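Local coordinates for cellulose-binding protein (Saccharophagus degradans, PDB 2X32), which binds octaprenyl diphosphate in a YceI-like domain and probably serves in polyisoprenoid binding or transport linked to plant cell wall breakdown, at residues Y9-F20 with T31-I41; L108-T119 with L139-L148. One frame throughout, in Å; residues are numbered along the deposited sequence.

Interaction 1. Residues Y9-F20 with T31-I41; sequences YSLDATASFLNF and THRFDVLSGGI. With OTP ((2E,6E,10E,14E,18E,22E,26E)-3,7,11,15,19,23,27,31-octamethyldotriaconta-2,6,10,14,18,22,26,30-octaenyl trihydrogen diphosphate), chain C.
Phe-20 and His-32 face each other as an antiparallel hydrogen-bonded pair, and their side chains meet on the lipid side of the sheet. Phe-20 has its CG between the backbone N and the carbonyl carbon (chi1 66°). This brings its ring across to strand 31-34. His-32 CB sits over one face, 3.6 Å from the centroid of the Phe-20 ring, in a CH-pi contact. OTP C25 lies over the opposite face. The planes of the Phe-20 and Phe-34 rings are 30° apart, and the rings are displaced so that they hardly overlap. CE2 of Phe-20 comes 3.4 Å from CE2 of Phe-34. Leu-18 lies alongside Phe-34 and puts CD2 at the edge of that ring, 3.6 Å from Phe-34 CD2. Its other branch, CD1, is 3.9 Å from OTP C16.

A second ladder pairs strand 9-11 with strand 37-41, and loops separate the two. Here Tyr-9 and Ile-41 run side by side, with Tyr-9 CD2 4.0 Å from Ile-41 CD1. In the gap between the ladders, Leu-37 CD1 packs on the backbone of Phe-17, 3.7 Å from its CA. Waters take over where direct strand bonds lapse. One accepts from Leu-18 N and lies beside Phe-34 O.

The chemistry is divided. Backbone bonds and waters hold the strands together, while Leu-18, Phe-20 and Phe-34 offer the polyprenyl chain a purely hydrocarbon surface.

Interaction 2. Residues L108-T119 with L139-L148; sequences LDLHGVPGVIDT and LLIKAADYSL. With OTP ((2E,6E,10E,14E,18E,22E,26E)-3,7,11,15,19,23,27,31-octamethyldotriaconta-2,6,10,14,18,22,26,30-octaenyl trihydrogen diphosphate), chain C.
Tyr-146 lays its ring against Leu-110, whose CD2 stands over one face, 4.2 Å from the ring centroid, in a CH-pi contact. Leu-108 crosses the far end of the same ring at about a right angle, and its CD2 is 3.6 Å from Tyr-146 CZ. Both leucines have CG anti to the backbone N, which sends a methyl of each to the tyrosine. The other methyl of Leu-110, CD1, turns to the lipid, 3.9 Å from OTP C23. Leu-108 touches the lipid with both methyls.

His-111, in the type I' turn 110-113, is covered on one face by Leu-148. Leu-148 CD2 is 3.6 Å from the centroid of the His-111 ring. The other methyl of Leu-148, CD1, touches Leu-110 CD2 and OTP C28. Along the strands, Ile-117 CD1 meets Ile-141 CD1 at 3.9 Å, and both side chains touch methyl C18 of OTP. Ile-117 CG2 lies 3.8 Å from Leu-139 CD1. One water donates to both Val-113 O and Asp-145 O, bridging the two backbones.

Strands 115-125 and 130-142 form a hairpin, but the short segments 115-119 and 139-142 have spread apart and meet through side chains. The OTP chain runs past the side chains between them. Strand 79-85 flanks Leu-108 and Leu-110, strand 167-177 flanks Leu-139 and Ile-141, and helix 149-158 follows Leu-148, with Ile-152 against Ala-143.

In the fold
Both segments of interaction 1 precede both of interaction 2 in the sequence. Their centres lie about 18 Å apart, and their nearest atoms are about 7 Å apart without touching. Both belong to the same curled antiparallel sheet of the YceI-like domain. Strand 167-177 connects them, since it pairs with strand 7-24 of interaction 1 and with strand 130-142 of interaction 2. Leu-53 also touches both, at Phe-34 and at Leu-110. The two contacts line different parts of the pocket around one polyprenyl chain. Methyl C23 of OTP meets Phe-34 from interaction 1 and Leu-110 from interaction 2. The diphosphate lies farther along, where Lys-24 is hydrogen-bonded to the ligand.

Interaction 1. Residues Y9-F20 with T31-I41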
loop_
_atom_site.group_PDB
_atom_site.type_symbol
_atom_site.label_atom_id
_atom_site.label_comp_id
_atom_site.label_asym_id
_atom_site.label_seq_id
_atom_site.Cartn_x
_atom_site.Cartn_y
_atom_site.Cartn_z
ATOM N N TYR A 9 -4.048 17.685 -4.687
ATOM C CA TYR A 9 -4.613 16.487 -5.322
ATOM C C TYR A 9 -5.427 15.680 -4.338
ATOM O O TYR A 9 -5.114 15.622 -3.162
ATOM C CB TYR A 9 -3.579 15.541 -5.946
ATOM C CG TYR A 9 -2.741 16.141 -7.043
ATOM C CD1 TYR A 9 -3.019 15.917 -8.373
ATOM C CD2 TYR A 9 -1.638 16.935 -6.720
ATOM C CE1 TYR A 9 -2.219 16.535 -9.366
ATOM C CE2 TYR A 9 -0.897 17.527 -7.667
ATOM C CZ TYR A 9 -1.158 17.310 -8.966
ATOM O OH TYR A 9 -0.288 17.964 -9.867
ATOM N N SER A 10 -6.436 14.977 -4.865
ATOM C CA SER A 10 -7.193 14.007 -4.093
ATOM C C SER A 10 -7.066 12.622 -4.725
ATOM O O SER A 10 -7.043 12.497 -5.952
ATOM C CB SER A 10 -8.655 14.405 -4.040
ATOM O OG SER A 10 -8.853 15.576 -3.258
ATOM N N LEU A 11 -6.988 11.597 -3.901
ATOM C CA LEU A 11 -7.005 10.223 -4.432
ATOM C C LEU A 11 -8.369 9.874 -5.070
ATOM O O LEU A 11 -9.427 10.080 -4.480
ATOM C CB LEU A 11 -6.641 9.169 -3.374
ATOM C CG LEU A 11 -6.397 7.764 -3.962
ATOM C CD1 LEU A 11 -5.009 7.655 -4.527
ATOM C CD2 LEU A 11 -6.609 6.654 -2.853
ATOM N N ASP A 12 -8.317 9.344 -6.295
ATOM C CA ASP A 12 -9.470 8.711 -6.929
ATOM C C ASP A 12 -9.515 7.291 -6.368
ATOM O O ASP A 12 -8.866 6.399 -6.835
ATOM C CB ASP A 12 -9.266 8.685 -8.451
ATOM C CG ASP A 12 -10.440 8.048 -9.222
ATOM O OD1 ASP A 12 -11.284 7.338 -8.609
ATOM O OD2 ASP A 12 -10.517 8.251 -10.451
ATOM N N ALA A 13 -10.347 7.128 -5.350
ATOM C CA ALA A 13 -10.340 5.890 -4.582
ATOM C C ALA A 13 -10.876 4.744 -5.392
ATOM O O ALA A 13 -10.449 3.594 -5.266
ATOM C CB ALA A 13 -11.222 6.062 -3.349
ATOM N N THR A 14 -11.825 5.018 -6.250
ATOM C CA THR A 14 -12.396 3.916 -7.058
ATOM C C THR A 14 -11.405 3.353 -8.072
ATOM O O THR A 14 -11.288 2.094 -8.246
ATOM C CB THR A 14 -13.682 4.311 -7.779
ATOM O OG1 THR A 14 -13.415 5.251 -8.828
ATOM C CG2 THR A 14 -14.652 4.849 -6.811
ATOM N N ALA A 15 -10.647 4.230 -8.734
ATOM C CA ALA A 15 -9.721 3.783 -9.796
ATOM C C ALA A 15 -8.410 3.203 -9.290
ATOM O O ALA A 15 -7.735 2.427 -9.971
ATOM C CB ALA A 15 -9.413 4.951 -10.773
ATOM N N SER A 16 -8.131 3.504 -8.041
ATOM C CA SER A 16 -6.855 3.137 -7.427
ATOM C C SER A 16 -6.891 1.740 -6.837
ATOM O O SER A 16 -7.904 1.325 -6.310
ATOM C CB SER A 16 -6.501 4.152 -6.334
ATOM O OG SER A 16 -6.311 5.456 -6.888
ATOM N N PHE A 17 -5.746 1.083 -6.759
ATOM C CA PHE A 17 -5.687 -0.213 -6.144
ATOM C C PHE A 17 -4.349 -0.481 -5.474
ATOM O O PHE A 17 -3.349 0.113 -5.819
ATOM C CB PHE A 17 -6.095 -1.339 -7.123
ATOM C CG PHE A 17 -5.279 -1.449 -8.415
ATOM C CD1 PHE A 17 -4.109 -2.183 -8.433
ATOM C CD2 PHE A 17 -5.740 -0.932 -9.614
ATOM C CE1 PHE A 17 -3.359 -2.336 -9.625
ATOM C CE2 PHE A 17 -5.005 -1.110 -10.818
ATOM C CZ PHE A 17 -3.817 -1.798 -10.795
ATOM N N LEU A 18 -4.363 -1.371 -4.497
ATOM C CA LEU A 18 -3.143 -1.813 -3.817
ATOM C C LEU A 18 -3.320 -3.275 -3.464
ATOM O O LEU A 18 -4.323 -3.655 -2.867
ATOM C CB LEU A 18 -2.794 -0.964 -2.617
ATOM C CG LEU A 18 -1.519 -1.314 -1.923
ATOM C CD1 LEU A 18 -0.901 -0.087 -1.277
ATOM C CD2 LEU A 18 -1.726 -2.439 -0.884
ATOM N N ASN A 19 -2.377 -4.087 -3.881
ATOM C CA ASN A 19 -2.404 -5.557 -3.808
ATOM C C ASN A 19 -1.176 -6.036 -3.020
ATOM O O ASN A 19 -0.147 -5.365 -3.043
ATOM C CB ASN A 19 -2.276 -6.203 -5.202
ATOM C CG ASN A 19 -3.486 -5.949 -6.139
ATOM O OD1 ASN A 19 -4.553 -5.487 -5.735
ATOM N ND2 ASN A 19 -3.238 -6.157 -7.426
ATOM N N PHE A 20 -1.258 -7.233 -2.448
ATOM C CA PHE A 20 -0.124 -7.870 -1.810
ATOM C C PHE A 20 -0.222 -9.343 -2.018
ATOM O O PHE A 20 -1.306 -9.882 -2.210
ATOM C CB PHE A 20 -0.038 -7.465 -0.333
ATOM C CG PHE A 20 -1.163 -7.944 0.535
ATOM C CD1 PHE A 20 -1.055 -9.128 1.295
ATOM C CD2 PHE A 20 -2.329 -7.210 0.645
ATOM C CE1 PHE A 20 -2.077 -9.523 2.137
ATOM C CE2 PHE A 20 -3.382 -7.629 1.471
ATOM C CZ PHE A 20 -3.233 -8.783 2.225
ATOM N N THR A 31 -2.718 -13.437 -4.569
ATOM C CA THR A 31 -2.803 -12.003 -4.560
ATOM C C THR A 31 -4.044 -11.550 -3.844
ATOM O O THR A 31 -5.167 -11.990 -4.200
ATOM C CB THR A 31 -2.832 -11.477 -5.980
ATOM O OG1 THR A 31 -1.646 -11.911 -6.627
ATOM C CG2 THR A 31 -2.875 -9.955 -6.002
ATOM N N HIS A 32 -3.863 -10.723 -2.829
ATOM C CA HIS A 32 -4.899 -10.137 -2.005
ATOM C C HIS A 32 -4.958 -8.656 -2.263
ATOM O O HIS A 32 -4.004 -8.065 -2.786
ATOM C CB HIS A 32 -4.569 -10.403 -0.521
ATOM C CG HIS A 32 -4.302 -11.838 -0.258
ATOM N ND1 HIS A 32 -3.068 -12.335 0.118
ATOM C CD2 HIS A 32 -5.111 -12.914 -0.408
ATOM C CE1 HIS A 32 -3.146 -13.651 0.227
ATOM N NE2 HIS A 32 -4.374 -14.022 -0.089
ATOM N N ARG A 33 -6.064 -8.032 -1.895
ATOM C CA ARG A 33 -6.186 -6.597 -2.152
ATOM C C ARG A 33 -6.881 -5.934 -0.999
ATOM O O ARG A 33 -7.489 -6.567 -0.123
ATOM C CB ARG A 33 -6.920 -6.239 -3.460
ATOM C CG ARG A 33 -6.528 -7.030 -4.705
ATOM C CD ARG A 33 -7.782 -7.502 -5.543
ATOM N NE ARG A 33 -7.328 -8.146 -6.762
ATOM C CZ ARG A 33 -7.149 -9.445 -6.983
ATOM N NH1 ARG A 33 -7.456 -10.383 -6.079
ATOM N NH2 ARG A 33 -6.686 -9.810 -8.186
ATOM N N PHE A 34 -6.672 -4.630 -0.917
ATOM C CA PHE A 34 -7.446 -3.742 -0.034
ATOM C C PHE A 34 -8.462 -2.980 -0.875
ATOM O O PHE A 34 -8.092 -2.243 -1.800
ATOM C CB PHE A 34 -6.530 -2.778 0.754
ATOM C CG PHE A 34 -5.629 -3.486 1.702
ATOM C CD1 PHE A 34 -6.101 -3.910 2.937
ATOM C CD2 PHE A 34 -4.260 -3.678 1.389
ATOM C CE1 PHE A 34 -5.271 -4.580 3.830
ATOM C CE2 PHE A 34 -3.429 -4.292 2.291
ATOM C CZ PHE A 34 -3.907 -4.755 3.492
ATOM N N ASP A 35 -9.737 -3.194 -0.588
ATOM C CA ASP A 35 -10.799 -2.618 -1.425
ATOM C C ASP A 35 -11.038 -1.127 -1.165
ATOM O O ASP A 35 -11.736 -0.477 -1.951
ATOM C CB ASP A 35 -12.093 -3.413 -1.279
ATOM C CG ASP A 35 -12.027 -4.805 -1.886
ATOM O OD1 ASP A 35 -11.193 -5.068 -2.799
ATOM O OD2 ASP A 35 -12.857 -5.616 -1.477
ATOM N N VAL A 36 -10.556 -0.602 -0.024
ATOM C CA VAL A 36 -10.787 0.775 0.332
ATOM C C VAL A 36 -9.467 1.494 0.625
ATOM O O VAL A 36 -8.719 1.124 1.541
ATOM C CB VAL A 36 -11.729 0.933 1.518
ATOM C CG1 VAL A 36 -11.882 2.404 1.955
ATOM C CG2 VAL A 36 -13.132 0.341 1.210
ATOM N N LEU A 37 -9.185 2.523 -0.210
ATOM C CA LEU A 37 -8.029 3.403 -0.120
ATOM C C LEU A 37 -8.547 4.836 -0.082
ATOM O O LEU A 37 -9.553 5.167 -0.686
ATOM C CB LEU A 37 -7.140 3.260 -1.352
ATOM C CG LEU A 37 -6.629 1.854 -1.647
ATOM C CD1 LEU A 37 -5.902 1.823 -3.005
ATOM C CD2 LEU A 37 -5.761 1.294 -0.519
ATOM N N SER A 38 -7.816 5.690 0.618
ATOM C CA SER A 38 -8.059 7.143 0.584
ATOM C C SER A 38 -6.747 7.880 0.570
ATOM O O SER A 38 -5.699 7.301 0.751
ATOM C CB SER A 38 -8.951 7.644 1.725
ATOM O OG SER A 38 -8.315 7.508 2.969
ATOM N N GLY A 39 -6.811 9.146 0.296
ATOM C CA GLY A 39 -5.629 9.983 0.323
ATOM C C GLY A 39 -5.690 11.224 -0.478
ATOM O O GLY A 39 -6.696 11.572 -1.058
ATOM N N GLY A 40 -4.552 11.893 -0.527
ATOM C CA GLY A 40 -4.441 13.186 -1.194
ATOM C C GLY A 40 -3.033 13.690 -1.078
ATOM O O GLY A 40 -2.192 13.057 -0.426
ATOM N N ILE A 41 -2.793 14.825 -1.707
ATOM C CA ILE A 41 -1.480 15.476 -1.648
ATOM C C ILE A 41 -1.747 16.916 -1.241
ATOM O O ILE A 41 -2.500 17.608 -1.929
ATOM C CB ILE A 41 -0.745 15.399 -2.960
ATOM C CG1 ILE A 41 -0.674 13.957 -3.500
ATOM C CG2 ILE A 41 0.607 16.022 -2.806
ATOM C CD1 ILE A 41 -0.061 13.812 -4.875
HETATM O O7 OTP C . -4.052 -23.477 2.924
HETATM P P2 OTP C . -5.334 -23.175 3.654
HETATM O O5 OTP C . -5.651 -24.194 4.734
HETATM O O6 OTP C . -6.495 -22.831 2.761
HETATM O O4 OTP C . -4.972 -21.817 4.518
HETATM P P1 OTP C . -5.558 -20.330 4.285
HETATM O O2 OTP C . -4.775 -19.776 3.110
HETATM O O3 OTP C . -7.064 -20.212 4.397
HETATM O O1 OTP C . -4.985 -19.397 5.478
HETATM C C40 OTP C . -3.574 -19.104 5.466
HETATM C C39 OTP C . -3.339 -17.592 5.348
HETATM C C37 OTP C . -2.475 -17.056 4.508
HETATM C C38 OTP C . -1.601 -17.793 3.485
HETATM C C36 OTP C . -2.277 -15.543 4.508
HETATM C C35 OTP C . -0.974 -15.079 5.105
HETATM C C34 OTP C . -0.819 -13.552 4.970
HETATM C C32 OTP C . 0.333 -12.901 4.768
HETATM C C33 OTP C . 1.624 -13.612 4.542
HETATM C C31 OTP C . 0.258 -11.377 4.590
HETATM C C30 OTP C . 1.090 -10.516 5.506
HETATM C C29 OTP C . 0.997 -9.038 5.141
HETATM C C27 OTP C . 2.005 -8.177 5.228
HETATM C C28 OTP C . 3.378 -8.497 5.815
HETATM C C26 OTP C . 1.878 -6.767 4.694
HETATM C C25 OTP C . 0.584 -6.417 3.992
HETATM C C24 OTP C . 0.657 -5.157 3.111
HETATM C C22 OTP C . 0.212 -3.945 3.434
HETATM C C23 OTP C . -0.579 -3.598 4.671
HETATM C C21 OTP C . 0.451 -2.829 2.460
HETATM C C20 OTP C . 1.486 -1.786 2.962
HETATM C C19 OTP C . 1.695 -0.614 2.002
HETATM C C17 OTP C . 2.742 -0.428 1.200
HETATM C C18 OTP C . 4.003 -1.219 1.201
HETATM C C16 OTP C . 2.681 0.698 0.179
HETATM C C15 OTP C . 3.771 1.714 0.365
HETATM C C14 OTP C . 3.489 2.978 -0.407
HETATM C C12 OTP C . 4.430 3.752 -1.003
HETATM C C13 OTP C . 5.909 3.370 -1.006
HETATM C C11 OTP C . 4.089 5.021 -1.713
HETATM C C10 OTP C . 2.663 5.338 -1.920
HETATM C C9 OTP C . 2.357 6.497 -2.871
HETATM C C7 OTP C . 1.957 7.733 -2.528
HETATM C C8 OTP C . 1.600 8.199 -1.131
HETATM C C6 OTP C . 1.796 8.751 -3.632
HETATM C C5 OTP C . 2.987 9.676 -3.802
HETATM C C4 OTP C . 2.757 10.737 -4.838
HETATM C C2 OTP C . 3.714 11.179 -5.660
HETATM C C3 OTP C . 5.144 10.768 -5.724
HETATM C C1 OTP C . 3.350 12.267 -6.630
HETATM O O HOH W 1 -8.658 13.871 -0.927
HETATM O O HOH W 2 -9.885 11.663 -2.374
HETATM O O HOH W 3 -10.528 2.339 -2.823
HETATM O O HOH W 4 -9.189 0.036 -3.851
HETATM O O HOH W 5 -7.162 -2.335 -4.160
HETATM O O HOH W 6 -6.896 -5.243 -7.552
#

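Interaction 2. Residues L108-T119 with L139-L148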
loop_
_atom_site.group_PDB
_atom_site.type_symbol
_atom_site.label_atom_id
_atom_site.label_comp_id
_atom_site.label_asym_id
_atom_site.label_seq_id
_atom_site.Cartn_x
_atom_site.Cartn_y
_atom_site.Cartn_z
ATOM N N LEU A 108 5.763 4.426 6.370
ATOM C CA LEU A 108 4.616 3.508 6.476
ATOM C C LEU A 108 4.341 3.265 7.947
ATOM O O LEU A 108 5.177 2.682 8.660
ATOM C CB LEU A 108 4.850 2.188 5.749
ATOM C CG LEU A 108 3.806 1.101 6.019
ATOM C CD1 LEU A 108 2.395 1.494 5.503
ATOM C CD2 LEU A 108 4.293 -0.217 5.303
ATOM N N ASP A 109 3.158 3.661 8.407
ATOM C CA ASP A 109 2.660 3.411 9.750
ATOM C C ASP A 109 1.711 2.227 9.666
ATOM O O ASP A 109 0.555 2.382 9.204
ATOM C CB ASP A 109 1.962 4.666 10.296
ATOM C CG ASP A 109 1.246 4.432 11.598
ATOM O OD1 ASP A 109 1.657 3.528 12.326
ATOM O OD2 ASP A 109 0.216 5.120 11.851
ATOM N N LEU A 110 2.231 1.037 10.003
ATOM C CA LEU A 110 1.511 -0.213 9.928
ATOM C C LEU A 110 1.713 -0.991 11.197
ATOM O O LEU A 110 2.866 -1.190 11.625
ATOM C CB LEU A 110 2.041 -1.045 8.771
ATOM C CG LEU A 110 1.570 -2.483 8.604
ATOM C CD1 LEU A 110 -0.002 -2.497 8.415
ATOM C CD2 LEU A 110 2.266 -3.158 7.413
ATOM N N HIS A 111 0.603 -1.460 11.756
ATOM C CA HIS A 111 0.624 -2.318 12.914
ATOM C C HIS A 111 1.457 -1.752 14.064
ATOM O O HIS A 111 2.163 -2.491 14.783
ATOM C CB HIS A 111 1.058 -3.716 12.499
ATOM C CG HIS A 111 0.851 -4.778 13.528
ATOM N ND1 HIS A 111 -0.374 -5.142 14.061
ATOM C CD2 HIS A 111 1.770 -5.554 14.142
ATOM C CE1 HIS A 111 -0.175 -6.110 14.966
ATOM N NE2 HIS A 111 1.112 -6.363 15.018
ATOM N N GLY A 112 1.344 -0.434 14.235
ATOM C CA GLY A 112 2.022 0.299 15.299
ATOM C C GLY A 112 3.505 0.434 15.223
ATOM O O GLY A 112 4.123 0.791 16.266
ATOM N N VAL A 113 4.109 0.167 14.064
ATOM C CA VAL A 113 5.561 0.260 13.914
ATOM C C VAL A 113 5.935 1.106 12.690
ATOM O O VAL A 113 6.232 0.524 11.616
ATOM C CB VAL A 113 6.211 -1.118 13.749
ATOM C CG1 VAL A 113 7.734 -1.007 13.853
ATOM C CG2 VAL A 113 5.749 -2.090 14.819
ATOM N N PRO A 114 6.011 2.428 12.832
ATOM C CA PRO A 114 6.410 3.262 11.682
ATOM C C PRO A 114 7.787 2.890 11.141
ATOM O O PRO A 114 8.716 2.674 11.911
ATOM C CB PRO A 114 6.424 4.683 12.280
ATOM C CG PRO A 114 5.320 4.609 13.319
ATOM C CD PRO A 114 5.606 3.267 13.978
ATOM N N GLY A 115 7.906 2.844 9.831
ATOM C CA GLY A 115 9.144 2.521 9.171
ATOM C C GLY A 115 9.280 3.278 7.899
ATOM O O GLY A 115 8.315 3.793 7.379
ATOM N N VAL A 116 10.487 3.380 7.391
ATOM C CA VAL A 116 10.712 4.084 6.137
ATOM C C VAL A 116 10.887 3.078 5.020
ATOM O O VAL A 116 11.622 2.076 5.174
ATOM C CB VAL A 116 11.929 4.968 6.200
ATOM C CG1 VAL A 116 12.200 5.596 4.844
ATOM C CG2 VAL A 116 11.737 6.051 7.215
ATOM N N ILE A 117 10.183 3.322 3.916
ATOM C CA ILE A 117 10.341 2.523 2.669
ATOM C C ILE A 117 11.088 3.395 1.711
ATOM O O ILE A 117 10.606 4.442 1.294
ATOM C CB ILE A 117 8.981 2.108 2.094
ATOM C CG1 ILE A 117 8.243 1.238 3.095
ATOM C CG2 ILE A 117 9.166 1.412 0.671
ATOM C CD1 ILE A 117 6.866 0.898 2.618
ATOM N N ASP A 118 12.328 3.001 1.413
ATOM C CA ASP A 118 13.156 3.681 0.441
ATOM C C ASP A 118 12.926 2.974 -0.897
ATOM O O ASP A 118 13.310 1.814 -1.078
ATOM C CB ASP A 118 14.645 3.590 0.854
ATOM C CG ASP A 118 14.946 4.421 2.081
ATOM O OD1 ASP A 118 14.678 5.654 2.034
ATOM O OD2 ASP A 118 15.466 3.851 3.092
ATOM N N THR A 119 12.212 3.629 -1.793
ATOM C CA THR A 119 11.851 2.958 -3.057
ATOM C C THR A 119 11.721 4.000 -4.143
ATOM O O THR A 119 11.817 5.213 -3.921
ATOM C CB THR A 119 10.570 2.144 -2.913
ATOM O OG1 THR A 119 10.438 1.206 -4.007
ATOM C CG2 THR A 119 9.340 3.064 -2.874
ATOM N N LEU A 139 8.216 -4.464 -5.011
ATOM C CA LEU A 139 8.362 -3.817 -3.699
ATOM C C LEU A 139 8.046 -4.891 -2.666
ATOM O O LEU A 139 6.945 -5.432 -2.681
ATOM C CB LEU A 139 7.370 -2.663 -3.571
ATOM C CG LEU A 139 7.302 -1.923 -2.210
ATOM C CD1 LEU A 139 8.700 -1.449 -1.727
ATOM C CD2 LEU A 139 6.317 -0.721 -2.324
ATOM N N LEU A 140 9.000 -5.245 -1.807
ATOM C CA LEU A 140 8.807 -6.331 -0.859
ATOM C C LEU A 140 8.740 -5.760 0.535
ATOM O O LEU A 140 9.590 -4.917 0.907
ATOM C CB LEU A 140 9.992 -7.294 -0.951
ATOM C CG LEU A 140 10.288 -7.901 -2.326
ATOM C CD1 LEU A 140 11.699 -8.513 -2.324
ATOM C CD2 LEU A 140 9.156 -8.910 -2.736
ATOM N N ILE A 141 7.768 -6.204 1.315
ATOM C CA ILE A 141 7.624 -5.848 2.723
ATOM C C ILE A 141 7.958 -7.086 3.547
ATOM O O ILE A 141 7.534 -8.220 3.209
ATOM C CB ILE A 141 6.131 -5.496 3.071
ATOM C CG1 ILE A 141 5.723 -4.180 2.422
ATOM C CG2 ILE A 141 5.909 -5.490 4.602
ATOM C CD1 ILE A 141 6.544 -2.991 2.989
ATOM N N LYS A 142 8.705 -6.894 4.622
ATOM C CA LYS A 142 9.029 -7.978 5.538
ATOM C C LYS A 142 8.134 -7.880 6.766
ATOM O O LYS A 142 8.081 -6.835 7.417
ATOM C CB LYS A 142 10.520 -7.880 5.947
ATOM C CG LYS A 142 11.458 -8.174 4.777
ATOM C CD LYS A 142 12.898 -8.379 5.142
ATOM C CE LYS A 142 13.709 -8.892 3.894
ATOM N NZ LYS A 142 12.903 -9.917 3.086
ATOM N N ALA A 143 7.380 -8.935 7.048
ATOM C CA ALA A 143 6.448 -8.875 8.183
ATOM C C ALA A 143 7.106 -8.498 9.507
ATOM O O ALA A 143 6.500 -7.803 10.314
ATOM C CB ALA A 143 5.734 -10.222 8.321
ATOM N N ALA A 144 8.344 -8.950 9.703
ATOM C CA ALA A 144 9.047 -8.678 10.932
ATOM C C ALA A 144 9.339 -7.197 11.140
ATOM O O ALA A 144 9.389 -6.727 12.310
ATOM C CB ALA A 144 10.281 -9.497 11.022
ATOM N N ASP A 145 9.419 -6.435 10.051
ATOM C CA ASP A 145 9.618 -4.996 10.177
ATOM C C ASP A 145 8.442 -4.273 10.848
ATOM O O ASP A 145 8.576 -3.126 11.314
ATOM C CB ASP A 145 9.925 -4.387 8.828
ATOM C CG ASP A 145 11.334 -4.665 8.370
ATOM O OD1 ASP A 145 12.163 -5.081 9.238
ATOM O OD2 ASP A 145 11.561 -4.589 7.133
ATOM N N TYR A 146 7.256 -4.907 10.841
ATOM C CA TYR A 146 6.064 -4.311 11.462
ATOM C C TYR A 146 5.440 -5.183 12.550
ATOM O O TYR A 146 4.250 -5.061 12.835
ATOM C CB TYR A 146 5.023 -3.945 10.346
ATOM C CG TYR A 146 5.634 -3.054 9.287
ATOM C CD1 TYR A 146 5.640 -1.688 9.459
ATOM C CD2 TYR A 146 6.337 -3.578 8.195
ATOM C CE1 TYR A 146 6.263 -0.835 8.575
ATOM C CE2 TYR A 146 6.942 -2.718 7.296
ATOM C CZ TYR A 146 6.885 -1.354 7.493
ATOM O OH TYR A 146 7.555 -0.436 6.662
ATOM N N SER A 147 6.240 -6.059 13.170
ATOM C CA SER A 147 5.826 -6.952 14.241
ATOM C C SER A 147 4.619 -7.809 13.825
ATOM O O SER A 147 3.709 -8.000 14.600
ATOM C CB SER A 147 5.542 -6.139 15.505
ATOM O OG SER A 147 6.779 -5.546 15.917
ATOM N N LEU A 148 4.633 -8.251 12.564
ATOM C CA LEU A 148 3.512 -9.053 12.000
ATOM C C LEU A 148 3.811 -10.553 11.933
ATOM O O LEU A 148 3.000 -11.325 11.493
ATOM C CB LEU A 148 3.106 -8.550 10.608
ATOM C CG LEU A 148 2.349 -7.248 10.601
ATOM C CD1 LEU A 148 2.193 -6.690 9.167
ATOM C CD2 LEU A 148 0.940 -7.408 11.274
HETATM O O7 OTP C . -4.052 -23.477 2.924
HETATM P P2 OTP C . -5.334 -23.175 3.654
HETATM O O5 OTP C . -5.651 -24.194 4.734
HETATM O O6 OTP C . -6.495 -22.831 2.761
HETATM O O4 OTP C . -4.972 -21.817 4.518
HETATM P P1 OTP C . -5.558 -20.330 4.285
HETATM O O2 OTP C . -4.775 -19.776 3.110
HETATM O O3 OTP C . -7.064 -20.212 4.397
HETATM O O1 OTP C . -4.985 -19.397 5.478
HETATM C C40 OTP C . -3.574 -19.104 5.466
HETATM C C39 OTP C . -3.339 -17.592 5.348
HETATM C C37 OTP C . -2.475 -17.056 4.508
HETATM C C38 OTP C . -1.601 -17.793 3.485
HETATM C C36 OTP C . -2.277 -15.543 4.508
HETATM C C35 OTP C . -0.974 -15.079 5.105
HETATM C C34 OTP C . -0.819 -13.552 4.970
HETATM C C32 OTP C . 0.333 -12.901 4.768
HETATM C C33 OTP C . 1.624 -13.612 4.542
HETATM C C31 OTP C . 0.258 -11.377 4.590
HETATM C C30 OTP C . 1.090 -10.516 5.506
HETATM C C29 OTP C . 0.997 -9.038 5.141
HETATM C C27 OTP C . 2.005 -8.177 5.228
HETATM C C28 OTP C . 3.378 -8.497 5.815
HETATM C C26 OTP C . 1.878 -6.767 4.694
HETATM C C25 OTP C . 0.584 -6.417 3.992
HETATM C C24 OTP C . 0.657 -5.157 3.111
HETATM C C22 OTP C . 0.212 -3.945 3.434
HETATM C C23 OTP C . -0.579 -3.598 4.671
HETATM C C21 OTP C . 0.451 -2.829 2.460
HETATM C C20 OTP C . 1.486 -1.786 2.962
HETATM C C19 OTP C . 1.695 -0.614 2.002
HETATM C C17 OTP C . 2.742 -0.428 1.200
HETATM C C18 OTP C . 4.003 -1.219 1.201
HETATM C C16 OTP C . 2.681 0.698 0.179
HETATM C C15 OTP C . 3.771 1.714 0.365
HETATM C C14 OTP C . 3.489 2.978 -0.407
HETATM C C12 OTP C . 4.430 3.752 -1.003
HETATM C C13 OTP C . 5.909 3.370 -1.006
HETATM C C11 OTP C . 4.089 5.021 -1.713
HETATM C C10 OTP C . 2.663 5.338 -1.920
HETATM C C9 OTP C . 2.357 6.497 -2.871
HETATM C C7 OTP C . 1.957 7.733 -2.528
HETATM C C8 OTP C . 1.600 8.199 -1.131
HETATM C C6 OTP C . 1.796 8.751 -3.632
HETATM C C5 OTP C . 2.987 9.676 -3.802
HETATM C C4 OTP C . 2.757 10.737 -4.838
HETATM C C2 OTP C . 3.714 11.179 -5.660
HETATM C C3 OTP C . 5.144 10.768 -5.724
HETATM C C1 OTP C . 3.350 12.267 -6.630
HETATM O O HOH W 7 9.013 -0.624 10.676
#